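Local coordinates for protein Pts system, fructose-specific iiabc component (Borrelia burgdorferi, PDB 5DLE) that probably passes phosphate from a phosphohistidine carrier to incoming fructose during its uptake, this piece being the cytoplasmic IIB domain of the transporter, at residues A30-K33 / I34-A38; E101-I104 / K105-F108. All coordinates share one frame; numbering follows the deposited sequence. Where two conformers were deposited one is given.

Overall arrangement
Both contacts are local, lying along a helix or in its end region, and together they illustrate how two helices of a IIB domain share one side of a central beta sheet. Contact 1 lies on helix 25-40, the crossover between strands 13-19 and 44-50; contact 2 lies on helix 100-107, near the end of the chain. Their centres are about 12 Å apart. They meet directly: E37 CG packs 3.7 Å from I104 CG1, and E37 OE2 lies 3.5 Å from E101 CG, while I34 adds a more distant aliphatic touch to I104. Contact 1 also faces a second subunit, whereas contact 2 has beside its F108 side chain an imidazole, probably from the crystallisation liquor, their nearest atoms about 3 Å apart.

Contact 1 of 2, residues A30-K33 / I34-A38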
# COMPACT_ATOMS: atom_id res chain seq x y z
N ALA A 30 -5.70 -7.44 3.13
CA ALA A 30 -6.93 -8.16 3.39
C ALA A 30 -6.66 -9.65 3.50
O ALA A 30 -7.19 -10.32 4.41
CB ALA A 30 -7.96 -7.88 2.29
N ALA A 31 -5.80 -10.18 2.63
CA ALA A 31 -5.56 -11.63 2.66
C ALA A 31 -4.90 -12.05 3.95
O ALA A 31 -5.32 -13.03 4.58
CB ALA A 31 -4.70 -12.05 1.47
N LYS A 32 -3.87 -11.30 4.36
CA LYS A 32 -3.11 -11.70 5.52
C LYS A 32 -3.93 -11.49 6.78
O LYS A 32 -3.87 -12.31 7.71
CB LYS A 32 -1.78 -10.95 5.56
CG LYS A 32 -0.82 -11.41 6.61
CD LYS A 32 -0.45 -12.93 6.51
CE LYS A 32 0.46 -13.21 7.66
NZ LYS A 32 0.68 -14.66 7.86
N LYS A 33 -4.74 -10.43 6.85
CA LYS A 33 -5.57 -10.27 8.04
C LYS A 33 -6.63 -11.36 8.11
O LYS A 33 -6.93 -11.87 9.21
CB LYS A 33 -6.21 -8.89 8.09
CG LYS A 33 -5.16 -7.83 8.28
CD LYS A 33 -5.75 -6.52 8.64
CE LYS A 33 -6.01 -6.40 10.14
NZ LYS A 33 -6.28 -4.93 10.39
N ILE A 34 -7.21 -11.73 6.96
CA ILE A 34 -8.20 -12.83 6.98
C ILE A 34 -7.52 -14.13 7.41
O ILE A 34 -8.09 -14.89 8.21
CB ILE A 34 -8.86 -12.95 5.59
CG1 ILE A 34 -9.83 -11.78 5.39
CG2 ILE A 34 -9.62 -14.31 5.47
CD1 ILE A 34 -10.32 -11.69 3.96
N GLU A 35 -6.33 -14.42 6.86
CA GLU A 35 -5.60 -15.63 7.26
C GLU A 35 -5.31 -15.63 8.76
O GLU A 35 -5.53 -16.65 9.42
CB GLU A 35 -4.30 -15.74 6.47
CG GLU A 35 -4.53 -16.08 5.00
CD GLU A 35 -3.31 -15.84 4.10
OE1 GLU A 35 -2.23 -15.41 4.60
OE2 GLU A 35 -3.47 -16.06 2.88
N ASN A 36 -4.82 -14.52 9.31
CA ASN A 36 -4.47 -14.50 10.74
C ASN A 36 -5.71 -14.67 11.60
O ASN A 36 -5.65 -15.36 12.62
CB ASN A 36 -3.75 -13.20 11.11
CG ASN A 36 -2.30 -13.18 10.65
OD1 ASN A 36 -1.71 -14.24 10.38
ND2 ASN A 36 -1.69 -12.00 10.64
N GLU A 37 -6.81 -14.01 11.25
CA GLU A 37 -8.01 -14.08 12.09
C GLU A 37 -8.69 -15.44 11.96
O GLU A 37 -9.21 -15.97 12.96
CB GLU A 37 -8.96 -12.94 11.73
CG GLU A 37 -10.23 -12.90 12.59
CD GLU A 37 -9.95 -12.58 14.08
OE1 GLU A 37 -8.98 -11.84 14.40
OE2 GLU A 37 -10.74 -13.07 14.92
N ALA A 38 -8.70 -16.02 10.77
CA ALA A 38 -9.25 -17.37 10.60
C ALA A 38 -8.51 -18.35 11.49
O ALA A 38 -9.13 -19.19 12.16
CB ALA A 38 -9.13 -17.82 9.14
O HOH W 1 -0.79 -16.40 6.76
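K32 and E35 show how two oppositely charged side chains one helical turn apart can lie close, bridged by water, while each forms its salt bridge with another subunit. Their chains cross at about a right angle, and K32 CD passes 3.6 Å from E35 OE1. The charged atoms themselves, K32 NZ and E35 OE1, stand 4.4 Å apart. A water between them donates to E35 OE1 at 2.8 Å; its leg to the lysine is unusually short and therefore doubtful in detail. K32 NZ pairs instead with E35 of the second subunit, and E35 OE2 with K32 of the second subunit, a reciprocal arrangement across the interface.

K32 turns CG to the far side from its own N (chi1 -172°) and bends at chi2 (58°). The chain rises outward and forward, its end crossing the N36 side chain obliquely, with K32 CE 3.6 Å from N36 OD1. Beneath these side chains the backbone makes regular i to i+4 bonds, among them N36 N to K32 O at 2.9 Å. On another flank I34 folds CG1 back to 3.2 Å from A30 O.

A30, A31 and I34 touch strand 13-19, and A31, I34, E35 and A38 reach strand 44-50, as befits the helix of a beta-alpha-beta crossover. K33 and E37 touch helix 100-107, K33 NZ also bonding I97 O; A31, K32, K33 and N36 all meet the second subunit.

Contact 2 of 2, residues E101-I104 / K105-F108; sequences ENII and KESF
I104 O is gripped by S107 near the C-terminal part of helix 100-107, where a serine hydroxyl folds back onto a carbonyl of its own turn. S107 OG donates to I104 O at 2.8 Å, approaching well off the carbonyl axis, at a C=O...donor angle of 133°. A chi1 of 69° places OG between its own backbone N and carbonyl carbon, from where it can reach that oxygen. S107 N makes two weak bonds, one to I103 O and one to I104 O at 3.3 Å, dividing its N-H between the i-4 and i-3 carbonyls. The F108 ring adds its edge to the same carbonyl, with CD1 of F108 3.3 Å from I104 O and the oxygen near the ring plane.

One residue earlier the bond is regular: E106 N donates to N102 O at 2.8 Å, with an N-H...acceptor angle of 164°. The E106 chain runs past that oxygen, its CG 3.2 Å from N102 O, on its way to Y89 OH, which hydrogen-bonds E106 OE1. E101 and K105 lie side by side and point the same way, CG of E101 4.1 Å from CE of K105.

F108 is stacked on Y43, while I104 and S107 both touch strand 69-74, setting this turn against the sheet. From E106 to S107 the bonding changes, and the buried hydroxyl makes up for it: its donor is satisfied within the turn, which fixes its rotation, and I104 O gains a short OG bond that offsets the poor geometry of S107 N.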
# COMPACT_ATOMS: atom_id res chain seq x y z
N GLU A 101 -12.38 -9.60 12.44
CA GLU A 101 -12.93 -10.54 13.41
C GLU A 101 -14.41 -10.73 13.18
O GLU A 101 -14.91 -11.87 13.10
CB GLU A 101 -12.67 -10.01 14.81
CG GLU A 101 -13.25 -10.87 15.94
CD GLU A 101 -13.12 -10.15 17.28
OE1 GLU A 101 -13.33 -8.91 17.34
OE2 GLU A 101 -12.78 -10.82 18.27
N ASN A 102 -15.14 -9.63 13.07
CA ASN A 102 -16.57 -9.71 12.88
C ASN A 102 -16.92 -10.34 11.54
O ASN A 102 -17.85 -11.15 11.45
CB ASN A 102 -17.18 -8.32 13.06
CG ASN A 102 -17.20 -7.87 14.53
OD1 ASN A 102 -17.10 -8.69 15.45
ND2 ASN A 102 -17.32 -6.56 14.75
N ILE A 103 -16.15 -10.02 10.48
CA ILE A 103 -16.48 -10.57 9.17
C ILE A 103 -16.32 -12.09 9.16
O ILE A 103 -17.15 -12.80 8.57
CB ILE A 103 -15.63 -9.89 8.10
CG1 ILE A 103 -16.31 -8.59 7.71
CG2 ILE A 103 -15.42 -10.80 6.88
CD1 ILE A 103 -15.40 -7.69 6.95
N ILE A 104 -15.27 -12.62 9.78
CA ILE A 104 -15.08 -14.07 9.85
C ILE A 104 -16.29 -14.70 10.53
O ILE A 104 -16.85 -15.70 10.07
CB ILE A 104 -13.79 -14.43 10.61
CG1 ILE A 104 -12.52 -13.95 9.87
CG2 ILE A 104 -13.73 -15.94 10.91
CD1 ILE A 104 -12.41 -14.47 8.48
N LYS A 105 -16.68 -14.11 11.66
CA LYS A 105 -17.79 -14.70 12.44
C LYS A 105 -19.09 -14.63 11.66
O LYS A 105 -19.85 -15.61 11.60
CB LYS A 105 -17.91 -13.98 13.78
CG LYS A 105 -16.84 -14.37 14.77
CD LYS A 105 -17.01 -13.61 16.09
CE LYS A 105 -15.85 -13.88 17.07
NZ LYS A 105 -15.83 -15.28 17.58
N GLU A 106 -19.37 -13.46 11.06
CA GLU A 106 -20.61 -13.23 10.32
C GLU A 106 -20.69 -14.10 9.07
O GLU A 106 -21.81 -14.37 8.60
CB GLU A 106 -20.74 -11.75 9.92
CG GLU A 106 -21.04 -10.80 11.10
CD GLU A 106 -20.65 -9.32 10.84
OE1 GLU A 106 -20.33 -8.95 9.68
OE2 GLU A 106 -20.66 -8.53 11.81
N SER A 107 -19.55 -14.54 8.52
CA SER A 107 -19.61 -15.26 7.25
C SER A 107 -20.37 -16.57 7.37
O SER A 107 -20.98 -17.01 6.40
CB SER A 107 -18.21 -15.52 6.69
OG SER A 107 -17.52 -16.46 7.51
N PHE A 108 -20.38 -17.17 8.55
CA PHE A 108 -21.05 -18.45 8.70
C PHE A 108 -22.57 -18.32 8.68
O PHE A 108 -23.26 -19.34 8.60
CB PHE A 108 -20.57 -19.10 9.99
CG PHE A 108 -19.18 -19.58 9.90
CD1 PHE A 108 -18.11 -18.73 10.21
CD2 PHE A 108 -18.92 -20.85 9.40
CE1 PHE A 108 -16.82 -19.17 10.08
CE2 PHE A 108 -17.62 -21.31 9.25
CZ PHE A 108 -16.55 -20.46 9.58